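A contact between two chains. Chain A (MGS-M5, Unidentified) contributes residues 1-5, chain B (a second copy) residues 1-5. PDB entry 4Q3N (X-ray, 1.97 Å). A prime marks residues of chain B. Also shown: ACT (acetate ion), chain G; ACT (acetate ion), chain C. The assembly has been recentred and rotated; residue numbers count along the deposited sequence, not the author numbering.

Chain A 1-5: MRNSK
Chain B 1-5: MRNSK

Two copies of the N-terminal stretch meet across an exact two-fold axis, so a contact between unlike atoms occurs twice, and an atom paired with its own mate occurs once. Residues 1-3 are extended; Ser4, with psi 52°, departs from this. The end-to-end directions of the chains lie 101° apart. They approach in antiparallel register at one point. Arg2 faces Arg2′ with CA atoms 5.0 Å apart, and Met1 CA lies 5.5 Å from Asn3′ CA.

Arg2 and Arg2′ form a single antiparallel bridge. Arg2 N donates to Arg2′ O at 2.9 Å, and Arg2′ N donates to Arg2 O at 2.9 Å, both with an N-H...O angle of 141°. The backbone donor and acceptor of each arginine are thus satisfied by the other copy. Arg2 O and Arg2′ O stand 3.4 Å apart; both are acceptors and do not bond. Backbone phi/psi is -136/156 at Arg2, -116/154 at Asn3, -143/52 at Ser4 and -134/129 at Lys5; Met1 psi is 146.

The Arg2 side chain (m, m, t, chi4 -81°) folds back on its own chain. Its NH1 donates to Met1 O at 3.0 Å, while NE and NH2 are hydrogen-bonded elsewhere in the structure. Asn3 (chi1 t, chi2 -78°) accepts at OD1 from Lys5 N, 2.8 Å away. Its ND2 is satisfied elsewhere.

Met1 (m, m, p) is poorly ordered. Its CA-to-CB bond points sideways, but its end comes nearer the other chain. Met1 CE reaches Arg2′ O at 3.2 Å and Asn3′ ND2 at 3.8 Å. Met1 SD packs on Met1′ CB at 3.9 Å, an apolar contact.

Ser4 (chi1 -162°, t) donates from OG to OXT of the chain G acetate at 2.9 Å; Ser4′ OG does the same to OXT of the chain C acetate at 2.9 Å. Lys5, all t, does not reach the other stretch. The two stretches bury 382 Å² in total.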

# COMPACT_ATOMS: atom_id res chain seq x y z
N MET A 1 11.11 17.79 11.71
CA MET A 1 12.12 16.76 11.44
C MET A 1 11.60 15.38 11.78
O MET A 1 10.82 15.19 12.71
CB MET A 1 13.43 17.04 12.20
CG MET A 1 14.37 18.06 11.51
SD MET A 1 15.16 17.54 9.95
CE MET A 1 13.89 17.80 8.69
N ARG A 2 12.03 14.40 11.00
CA ARG A 2 11.48 13.09 11.11
C ARG A 2 12.66 12.11 11.05
O ARG A 2 13.76 12.43 10.57
CB ARG A 2 10.43 12.84 10.01
CG ARG A 2 9.19 13.73 10.13
CD ARG A 2 8.20 13.28 11.25
NE ARG A 2 6.96 14.06 11.21
CZ ARG A 2 6.84 15.28 11.74
NH1 ARG A 2 7.86 15.81 12.40
NH2 ARG A 2 5.70 15.96 11.63
N ASN A 3 12.45 10.95 11.61
CA ASN A 3 13.49 9.96 11.67
C ASN A 3 12.95 8.83 10.84
O ASN A 3 11.72 8.78 10.68
CB ASN A 3 13.77 9.54 13.12
CG ASN A 3 14.94 8.64 13.22
OD1 ASN A 3 14.82 7.47 12.93
ND2 ASN A 3 16.09 9.18 13.60
N SER A 4 13.78 7.97 10.23
CA SER A 4 13.21 6.72 9.68
C SER A 4 14.16 5.53 9.86
O SER A 4 14.39 4.77 8.94
CB SER A 4 12.79 6.85 8.19
OG SER A 4 11.85 5.77 7.80
N LYS A 5 14.62 5.34 11.09
CA LYS A 5 15.54 4.24 11.41
C LYS A 5 15.14 3.50 12.66
O LYS A 5 14.94 4.11 13.72
CB LYS A 5 16.95 4.80 11.62
CG LYS A 5 18.01 3.71 11.84
CD LYS A 5 19.33 4.47 11.93
CE LYS A 5 20.45 3.54 12.36
NZ LYS A 5 21.78 4.28 12.39
N MET B 1 18.52 12.28 9.12
CA MET B 1 17.34 13.13 9.27
C MET B 1 16.52 13.16 7.99
O MET B 1 17.05 13.09 6.88
CB MET B 1 17.71 14.56 9.69
CG MET B 1 17.95 14.74 11.21
SD MET B 1 16.50 14.59 12.31
CE MET B 1 16.27 12.81 12.51
N ARG B 2 15.21 13.24 8.15
CA ARG B 2 14.34 13.10 7.04
C ARG B 2 13.26 14.20 7.18
O ARG B 2 13.03 14.75 8.26
CB ARG B 2 13.74 11.68 6.98
CG ARG B 2 14.78 10.59 6.72
CD ARG B 2 15.25 10.51 5.23
NE ARG B 2 16.11 9.35 5.01
CZ ARG B 2 17.40 9.32 5.30
NH1 ARG B 2 17.99 10.41 5.77
NH2 ARG B 2 18.13 8.22 5.12
N ASN B 3 12.69 14.56 6.06
CA ASN B 3 11.71 15.61 6.05
C ASN B 3 10.45 14.91 5.61
O ASN B 3 10.58 13.85 4.99
CB ASN B 3 12.13 16.73 5.09
CG ASN B 3 11.21 17.90 5.16
OD1 ASN B 3 10.13 17.86 4.61
ND2 ASN B 3 11.61 18.93 5.88
N SER B 4 9.25 15.39 5.96
CA SER B 4 8.06 14.86 5.27
C SER B 4 7.00 15.94 5.02
O SER B 4 5.83 15.75 5.28
CB SER B 4 7.42 13.65 6.01
OG SER B 4 6.52 12.87 5.12
N LYS B 5 7.44 17.04 4.42
CA LYS B 5 6.54 18.16 4.11
C LYS B 5 6.72 18.68 2.71
O LYS B 5 7.85 19.01 2.30
CB LYS B 5 6.82 19.32 5.09
CG LYS B 5 5.84 20.49 4.93
CD LYS B 5 6.23 21.46 6.04
CE LYS B 5 5.49 22.78 5.88
NZ LYS B 5 5.83 23.73 7.02
C ACT G . 7.93 6.75 7.11
O ACT G . 7.36 6.32 6.07
OXT ACT G . 9.19 6.82 7.10
CH3 ACT G . 7.12 7.17 8.30
C ACT C . 7.75 9.15 3.91
O ACT C . 6.93 8.18 3.98
OXT ACT C . 7.54 10.15 4.65
CH3 ACT C . 8.91 9.09 2.97